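Local coordinates for protein putative PLP-dependent aminotransferase (Bacillus cereus ATCC 10987, PDB 3JU7) that probably acts as a pyridoxal phosphate-dependent aminotransferase of the DegT/DnrJ/EryC1/StrS family, transferring amino groups by means of the bound cofactor, at residues Glu262-Leu267 with Leu350-Gly355; Val133-Tyr136 with Trp142-Leu145; Gly272-Lys275 with Gln279-Lys282. All coordinates share one frame; numbering follows the deposited sequence.

Interaction 1: Glu262-Leu267 with Leu350-Gly355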
loop_
_atom_site.group_PDB
_atom_site.type_symbol
_atom_site.label_atom_id
_atom_site.label_comp_id
_atom_site.label_asym_id
_atom_site.label_seq_id
_atom_site.Cartn_x
_atom_site.Cartn_y
_atom_site.Cartn_z
ATOM N N GLU A 262 -11.339 -30.831 -9.835
ATOM C CA GLU A 262 -11.527 -32.213 -10.267
ATOM C C GLU A 262 -12.962 -32.415 -10.756
ATOM O O GLU A 262 -13.178 -33.021 -11.809
ATOM C CB GLU A 262 -11.255 -33.214 -9.115
ATOM C CG GLU A 262 -9.787 -33.319 -8.578
ATOM C CD GLU A 262 -9.665 -34.316 -7.403
ATOM O OE1 GLU A 262 -10.405 -35.323 -7.405
ATOM O OE2 GLU A 262 -8.839 -34.111 -6.478
ATOM N N TRP A 263 -13.943 -31.926 -9.994
ATOM C CA TRP A 263 -15.342 -32.062 -10.392
ATOM C C TRP A 263 -15.614 -31.361 -11.729
ATOM O O TRP A 263 -16.347 -31.854 -12.598
ATOM C CB TRP A 263 -16.283 -31.471 -9.341
ATOM C CG TRP A 263 -16.417 -32.250 -8.092
ATOM C CD1 TRP A 263 -16.267 -33.603 -7.941
ATOM C CD2 TRP A 263 -16.811 -31.746 -6.805
ATOM N NE1 TRP A 263 -16.510 -33.956 -6.646
ATOM C CE2 TRP A 263 -16.849 -32.840 -5.926
ATOM C CE3 TRP A 263 -17.138 -30.477 -6.317
ATOM C CZ2 TRP A 263 -17.183 -32.704 -4.581
ATOM C CZ3 TRP A 263 -17.462 -30.342 -4.985
ATOM C CH2 TRP A 263 -17.475 -31.441 -4.129
ATOM N N TYR A 264 -15.059 -30.177 -11.871
ATOM C CA TYR A 264 -15.213 -29.445 -13.103
ATOM C C TYR A 264 -14.681 -30.284 -14.270
ATOM O O TYR A 264 -15.343 -30.404 -15.303
ATOM C CB TYR A 264 -14.473 -28.111 -13.020
ATOM C CG TYR A 264 -15.337 -26.872 -12.873
ATOM C CD1 TYR A 264 -16.238 -26.506 -13.869
ATOM C CD2 TYR A 264 -15.205 -26.040 -11.779
ATOM C CE1 TYR A 264 -17.000 -25.359 -13.752
ATOM C CE2 TYR A 264 -15.963 -24.903 -11.659
ATOM C CZ TYR A 264 -16.848 -24.548 -12.646
ATOM O OH TYR A 264 -17.558 -23.358 -12.538
ATOM N N LYS A 265 -13.505 -30.883 -14.090
ATOM C CA LYS A 265 -12.854 -31.617 -15.166
ATOM C C LYS A 265 -13.667 -32.842 -15.539
ATOM O O LYS A 265 -13.901 -33.123 -16.723
ATOM C CB LYS A 265 -11.428 -32.003 -14.775
ATOM C CG LYS A 265 -10.514 -30.793 -14.708
ATOM C CD LYS A 265 -9.115 -31.029 -14.136
ATOM C CE LYS A 265 -8.596 -29.735 -13.477
ATOM N NZ LYS A 265 -7.122 -29.683 -13.287
ATOM N N GLN A 266 -14.138 -33.552 -14.526
ATOM C CA GLN A 266 -14.935 -34.753 -14.756
ATOM C C GLN A 266 -16.252 -34.433 -15.435
ATOM O O GLN A 266 -16.660 -35.141 -16.356
ATOM C CB GLN A 266 -15.231 -35.465 -13.440
ATOM C CG GLN A 266 -14.026 -36.103 -12.786
ATOM C CD GLN A 266 -14.319 -36.603 -11.365
ATOM O OE1 GLN A 266 -15.011 -35.941 -10.579
ATOM N NE2 GLN A 266 -13.783 -37.776 -11.032
ATOM N N LEU A 267 -16.923 -33.387 -14.961
ATOM C CA LEU A 267 -18.228 -33.011 -15.500
ATOM C C LEU A 267 -18.115 -32.461 -16.902
ATOM O O LEU A 267 -19.010 -32.695 -17.714
ATOM C CB LEU A 267 -18.950 -31.993 -14.604
ATOM C CG LEU A 267 -19.550 -32.564 -13.308
ATOM C CD1 LEU A 267 -19.947 -31.444 -12.298
ATOM C CD2 LEU A 267 -20.734 -33.495 -13.636
ATOM N N LEU A 350 -14.962 -19.222 -15.039
ATOM C CA LEU A 350 -16.153 -19.819 -14.452
ATOM C C LEU A 350 -16.000 -19.827 -12.946
ATOM O O LEU A 350 -14.890 -19.985 -12.421
ATOM C CB LEU A 350 -16.427 -21.221 -14.983
ATOM C CG LEU A 350 -16.652 -21.376 -16.487
ATOM C CD1 LEU A 350 -16.778 -22.856 -16.861
ATOM C CD2 LEU A 350 -17.885 -20.616 -16.938
ATOM N N PRO A 351 -17.116 -19.663 -12.236
ATOM C CA PRO A 351 -16.976 -19.558 -10.810
ATOM C C PRO A 351 -16.468 -20.819 -10.144
ATOM O O PRO A 351 -16.820 -21.945 -10.518
ATOM C CB PRO A 351 -18.388 -19.195 -10.323
ATOM C CG PRO A 351 -19.271 -19.297 -11.461
ATOM C CD PRO A 351 -18.454 -19.274 -12.699
ATOM N N LEU A 352 -15.651 -20.584 -9.135
ATOM C CA LEU A 352 -15.108 -21.606 -8.283
ATOM C C LEU A 352 -14.807 -20.909 -6.967
ATOM O O LEU A 352 -14.177 -19.887 -6.976
ATOM C CB LEU A 352 -13.839 -22.178 -8.900
ATOM C CG LEU A 352 -13.232 -23.460 -8.310
ATOM C CD1 LEU A 352 -12.292 -24.124 -9.359
ATOM C CD2 LEU A 352 -12.499 -23.185 -7.040
ATOM N N TRP A 353 -15.326 -21.410 -5.850
ATOM C CA TRP A 353 -15.036 -20.853 -4.528
ATOM C C TRP A 353 -15.306 -21.911 -3.482
ATOM O O TRP A 353 -16.018 -22.877 -3.762
ATOM C CB TRP A 353 -15.852 -19.593 -4.197
ATOM C CG TRP A 353 -17.150 -19.438 -4.927
ATOM C CD1 TRP A 353 -17.352 -18.722 -6.070
ATOM C CD2 TRP A 353 -18.417 -20.002 -4.577
ATOM N NE1 TRP A 353 -18.662 -18.797 -6.449
ATOM C CE2 TRP A 353 -19.340 -19.582 -5.554
ATOM C CE3 TRP A 353 -18.860 -20.816 -3.539
ATOM C CZ2 TRP A 353 -20.670 -19.941 -5.517
ATOM C CZ3 TRP A 353 -20.179 -21.173 -3.497
ATOM C CH2 TRP A 353 -21.074 -20.744 -4.483
ATOM N N GLU A 354 -14.726 -21.712 -2.294
ATOM C CA GLU A 354 -14.856 -22.650 -1.192
ATOM C C GLU A 354 -16.320 -22.765 -0.854
ATOM O O GLU A 354 -16.997 -21.759 -0.678
ATOM C CB GLU A 354 -14.089 -22.184 0.060
ATOM C CG GLU A 354 -12.549 -22.133 -0.092
ATOM C CD GLU A 354 -11.862 -21.588 1.169
ATOM O OE1 GLU A 354 -12.188 -22.071 2.266
ATOM O OE2 GLU A 354 -11.012 -20.672 1.075
ATOM N N GLY A 355 -16.808 -23.986 -0.791
ATOM C CA GLY A 355 -18.195 -24.228 -0.480
ATOM C C GLY A 355 -18.950 -24.626 -1.702
ATOM O O GLY A 355 -20.021 -25.172 -1.585
#
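Y264 reaches out of helix 250-270 and sets its ring near the side chains of L350 and L352, with its hydroxyl on the main-chain carbonyl of P351, a good example of one tyrosine tying a helix to a loop. The tight end of the contact is the hydroxyl. OH donates a hydrogen bond of 2.6 Å to P351 O, meeting the carbonyl at a C=O...donor angle of 145° and tilted only slightly from its plane. That oxygen lies at the edge of the Y264 ring and in the ring plane, so the bond continues the flat group instead of approaching a face. The same OH also comes within 3.4 Å of L350 CB. Behind it the packing is apolar and less close: Y264 CE1 is 4.0 Å from L350 CD1, and Y264 CD2 is 4.2 Å from L352 CD1, both methyls being set obliquely to the ring. A chi1 of -107°, well away from a staggered value, carries the ring toward the loop.

In the fold, this joins the long helix 250-270 to the chain leaving strand 347-350, just before helix 358-368, within the C-terminal part of an aminotransferase subunit. V361 and I364 of helix 358-368 and M291 of strand 291-294 pack on Y264 too, which makes the tyrosine a buried residue with its hydroxyl paired to a main-chain carbonyl. The outer turn of the same helix is different in character: E262, K265 and Q266 are solvent-exposed and make no contact with the loop, while W263 packs on K358 instead.

Interaction 2: Val133-Tyr136 with Trp142-Leu145; sequences VVPY and WMNL
M143, present as selenomethionine, crosses to P135 and Y136, and its side chain can be followed atom by atom as an example of a flexible selenoether reaching across a short loop. From CB the chain runs out extended: CG stands opposite the backbone N (chi1 179°), and the next torsion is also trans, so CB and CG act as a straight spacer and the contacts across the loop fall to the last two atoms. SE is the first to meet the other segment. It lies 3.4 Å from Y136 O and 3.9 Å from Y136 C, resting against the peptide carbonyl group. There the chain bends, with chi3 of 73°, and the turn swings the methyl CE toward the proline. CE ends 3.6 Å from P135 CB and 3.8 Å from P135 CG, touching one side of the pyrrolidine ring, while SE is 4.0 Å from the same CB. The two side chains cross at about a right angle, and the contact is buried, apolar at the methyl and against a carbonyl oxygen at SE, with no hydrogen bond between the segments.

The Y136 side chain starts away from M143, and its hydroxyl is bonded to F139 N within the intervening loop. V160 of strand 159-161 packs on both P135 and M143, while Y148 of helix 146-153 adds to the cover of P135. Just beyond, N144 OD1 accepts a bond from E146 N, an N-cap at the start of that helix. Strand 130-133, the loop with the M143 side chain packed across it, helix 146-153 and strand 159-161 follow one another in the beta-alpha-beta order that recurs in the large domain of fold-type I PLP enzymes.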
loop_
_atom_site.group_PDB
_atom_site.type_symbol
_atom_site.label_atom_id
_atom_site.label_comp_id
_atom_site.label_asym_id
_atom_site.label_seq_id
_atom_site.Cartn_x
_atom_site.Cartn_y
_atom_site.Cartn_z
ATOM N N VAL A 133 12.006 -7.588 -17.393
ATOM C CA VAL A 133 11.080 -8.548 -17.937
ATOM C C VAL A 133 10.171 -9.012 -16.795
ATOM O O VAL A 133 10.653 -9.391 -15.723
ATOM C CB VAL A 133 11.836 -9.763 -18.560
ATOM C CG1 VAL A 133 10.870 -10.869 -18.899
ATOM C CG2 VAL A 133 12.682 -9.313 -19.796
ATOM N N VAL A 134 8.864 -8.998 -17.034
ATOM C CA VAL A 134 7.884 -9.288 -15.991
ATOM C C VAL A 134 6.875 -10.295 -16.545
ATOM O O VAL A 134 5.821 -9.915 -17.063
ATOM C CB VAL A 134 7.197 -7.986 -15.518
ATOM C CG1 VAL A 134 6.254 -8.230 -14.309
ATOM C CG2 VAL A 134 8.254 -6.932 -15.187
ATOM N N PRO A 135 7.208 -11.586 -16.462
ATOM C CA PRO A 135 6.235 -12.583 -16.897
ATOM C C PRO A 135 5.145 -12.771 -15.847
ATOM O O PRO A 135 5.348 -12.457 -14.646
ATOM C CB PRO A 135 7.076 -13.861 -17.050
ATOM C CG PRO A 135 8.192 -13.672 -16.117
ATOM C CD PRO A 135 8.454 -12.211 -15.980
ATOM N N TYR A 136 3.992 -13.244 -16.311
ATOM C CA TYR A 136 2.881 -13.624 -15.422
ATOM C C TYR A 136 2.628 -15.137 -15.457
ATOM O O TYR A 136 2.473 -15.714 -16.515
ATOM C CB TYR A 136 1.658 -12.850 -15.855
ATOM C CG TYR A 136 0.343 -13.322 -15.310
ATOM C CD1 TYR A 136 0.183 -13.633 -13.978
ATOM C CD2 TYR A 136 -0.769 -13.392 -16.134
ATOM C CE1 TYR A 136 -1.056 -14.051 -13.489
ATOM C CE2 TYR A 136 -2.004 -13.807 -15.649
ATOM C CZ TYR A 136 -2.147 -14.141 -14.336
ATOM O OH TYR A 136 -3.388 -14.589 -13.871
ATOM N N TRP A 142 1.908 -23.468 -13.301
ATOM C CA TRP A 142 3.308 -23.763 -13.222
ATOM C C TRP A 142 4.034 -23.352 -14.486
ATOM O O TRP A 142 4.301 -24.170 -15.355
ATOM C CB TRP A 142 3.471 -25.237 -12.958
ATOM C CG TRP A 142 4.782 -25.617 -12.484
ATOM C CD1 TRP A 142 5.831 -26.054 -13.235
ATOM C CD2 TRP A 142 5.196 -25.678 -11.118
ATOM N NE1 TRP A 142 6.876 -26.376 -12.417
ATOM C CE2 TRP A 142 6.524 -26.150 -11.113
ATOM C CE3 TRP A 142 4.568 -25.386 -9.897
ATOM C CZ2 TRP A 142 7.259 -26.307 -9.939
ATOM C CZ3 TRP A 142 5.287 -25.537 -8.728
ATOM C CH2 TRP A 142 6.634 -25.995 -8.752
HETATM N N MSE A 143 4.325 -22.061 -14.579
HETATM C CA MSE A 143 5.145 -21.504 -15.662
HETATM C C MSE A 143 6.586 -21.739 -15.294
HETATM O O MSE A 143 7.106 -21.152 -14.340
HETATM C CB MSE A 143 4.899 -20.022 -15.816
HETATM C CG MSE A 143 5.730 -19.373 -16.902
HETATM SE SE MSE A 143 5.377 -17.486 -16.951
HETATM C CE MSE A 143 6.295 -16.914 -15.316
ATOM N N ASN A 144 7.236 -22.619 -16.041
ATOM C CA ASN A 144 8.583 -23.020 -15.733
ATOM C C ASN A 144 9.519 -21.827 -15.822
ATOM O O ASN A 144 9.381 -21.021 -16.730
ATOM C CB ASN A 144 9.048 -24.105 -16.697
ATOM C CG ASN A 144 10.223 -24.875 -16.151
ATOM O OD1 ASN A 144 11.385 -24.411 -16.200
ATOM N ND2 ASN A 144 9.930 -26.068 -15.599
ATOM N N LEU A 145 10.484 -21.736 -14.900
ATOM C CA LEU A 145 11.342 -20.547 -14.778
ATOM C C LEU A 145 12.793 -20.733 -15.234
ATOM O O LEU A 145 13.593 -19.808 -15.069
ATOM C CB LEU A 145 11.318 -20.022 -13.328
ATOM C CG LEU A 145 9.952 -19.538 -12.850
ATOM C CD1 LEU A 145 10.009 -19.148 -11.392
ATOM C CD2 LEU A 145 9.497 -18.368 -13.717
#

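Interaction 3: Gly272-Lys275 with Gln279-Lys282; sequences GLMK and QLQK
The backbones of M274 and Q279 approach to 6.2 Å between their CA atoms, where the chain leaving helix 250-270 folds back on itself after a helix-like turn at L273-K275, and no hydrogen bond joins the two segments. What bridges them is M274, a selenomethionine, whose terminal methyl does the touching. Its CE lies 3.9 Å from L280 CD1 and 4.0 Å from L280 CG, and it also stands 4.2 Å from Q279 CA, so that one carbon meets the leucine branch and the neighbouring main chain together. The side chain reaches them in a curl: chi2 of -51° and chi3 of -68° bend it twice, bringing its end closer to the second segment than its CB suggests. M274 and L280 cross at about a right angle, methyl against methyl and branch carbon.

The contact lies at the surface, its three residues partly exposed. The end of the Q279 side chain leads away from M274, and Q279 meets the methyl through CA. M274 is backed by L268 of the preceding helix, and L280 by M291 and I293 of strand 291-294, whose residue L294 pairs with the Q279 backbone. Nearby, L273 packs on V365 and L368 of helix 358-368.

The turn begins at a clear helix stop. G272, with its positive phi of 75°, is the C-prime residue of a Schellman motif in which L273 N bonds to L268 O and G272 N to Q269 O, a common C-terminal capping arrangement of alpha helices, here ending helix 250-270.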
loop_
_atom_site.group_PDB
_atom_site.type_symbol
_atom_site.label_atom_id
_atom_site.label_comp_id
_atom_site.label_asym_id
_atom_site.label_seq_id
_atom_site.Cartn_x
_atom_site.Cartn_y
_atom_site.Cartn_z
ATOM N N GLY A 272 -19.349 -34.051 -22.475
ATOM C CA GLY A 272 -18.901 -33.916 -23.864
ATOM C C GLY A 272 -18.344 -32.558 -24.296
ATOM O O GLY A 272 -18.101 -32.337 -25.485
ATOM N N LEU A 273 -18.113 -31.659 -23.336
ATOM C CA LEU A 273 -17.706 -30.303 -23.664
ATOM C C LEU A 273 -16.318 -30.257 -24.276
ATOM O O LEU A 273 -16.084 -29.455 -25.175
ATOM C CB LEU A 273 -17.802 -29.395 -22.439
ATOM C CG LEU A 273 -19.229 -28.908 -22.207
ATOM C CD1 LEU A 273 -19.781 -29.405 -20.882
ATOM C CD2 LEU A 273 -19.286 -27.395 -22.308
HETATM N N MSE A 274 -15.409 -31.117 -23.823
HETATM C CA MSE A 274 -14.097 -31.174 -24.450
HETATM C C MSE A 274 -14.289 -31.573 -25.914
HETATM O O MSE A 274 -13.688 -30.980 -26.814
HETATM C CB MSE A 274 -13.157 -32.182 -23.777
HETATM C CG MSE A 274 -13.151 -32.193 -22.264
HETATM SE SE MSE A 274 -12.913 -30.479 -21.482
HETATM C CE MSE A 274 -11.072 -30.116 -22.010
ATOM N N LYS A 275 -15.141 -32.572 -26.156
ATOM C CA LYS A 275 -15.405 -33.016 -27.512
ATOM C C LYS A 275 -15.913 -31.858 -28.378
ATOM O O LYS A 275 -15.577 -31.793 -29.554
ATOM C CB LYS A 275 -16.383 -34.212 -27.533
ATOM N N GLN A 279 -11.637 -25.919 -24.137
ATOM C CA GLN A 279 -10.317 -26.368 -23.683
ATOM C C GLN A 279 -9.714 -25.614 -22.522
ATOM O O GLN A 279 -9.888 -24.394 -22.362
ATOM C CB GLN A 279 -9.310 -26.437 -24.846
ATOM C CG GLN A 279 -8.894 -25.144 -25.408
ATOM C CD GLN A 279 -7.917 -25.321 -26.572
ATOM O OE1 GLN A 279 -8.196 -26.047 -27.564
ATOM N NE2 GLN A 279 -6.759 -24.639 -26.468
ATOM N N LEU A 280 -8.964 -26.390 -21.745
ATOM C CA LEU A 280 -8.327 -25.946 -20.531
ATOM C C LEU A 280 -6.885 -25.554 -20.813
ATOM O O LEU A 280 -6.353 -25.831 -21.897
ATOM C CB LEU A 280 -8.392 -27.065 -19.483
ATOM C CG LEU A 280 -9.817 -27.538 -19.162
ATOM C CD1 LEU A 280 -9.790 -28.901 -18.496
ATOM C CD2 LEU A 280 -10.558 -26.512 -18.305
ATOM N N GLN A 281 -6.258 -24.899 -19.840
ATOM C CA GLN A 281 -4.861 -24.461 -19.975
ATOM C C GLN A 281 -3.905 -25.656 -20.052
ATOM O O GLN A 281 -4.070 -26.629 -19.331
ATOM C CB GLN A 281 -4.505 -23.568 -18.789
ATOM C CG GLN A 281 -3.120 -22.921 -18.802
ATOM C CD GLN A 281 -2.962 -21.955 -17.612
ATOM O OE1 GLN A 281 -3.658 -22.098 -16.613
ATOM N NE2 GLN A 281 -2.064 -20.986 -17.724
ATOM N N LYS A 282 -2.908 -25.591 -20.916
ATOM C CA LYS A 282 -1.902 -26.635 -20.960
ATOM C C LYS A 282 -0.859 -26.301 -19.892
ATOM O O LYS A 282 -0.005 -25.424 -20.089
ATOM C CB LYS A 282 -1.277 -26.743 -22.346
#

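Along the chain interaction 2 comes first, closing before the other two open, while interaction 3 is nested within the loop closed by interaction 1. Interactions 1 and 3 have centres about 14 Å apart and share helix 250-270, strand 291-294 and helix 358-368; they touch where K265 CG lies 4.3 Å from L280 CD1. Interaction 2 sits by strands 130-133 and 159-161, with its centre about 25 Å from that of interaction 1 and about 23 Å from that of interaction 3. Two neighbouring contacts thus knit one region around the long helix, while the third packs within a loop beside those strands. None of the three involves the lysine predicted to carry the cofactor.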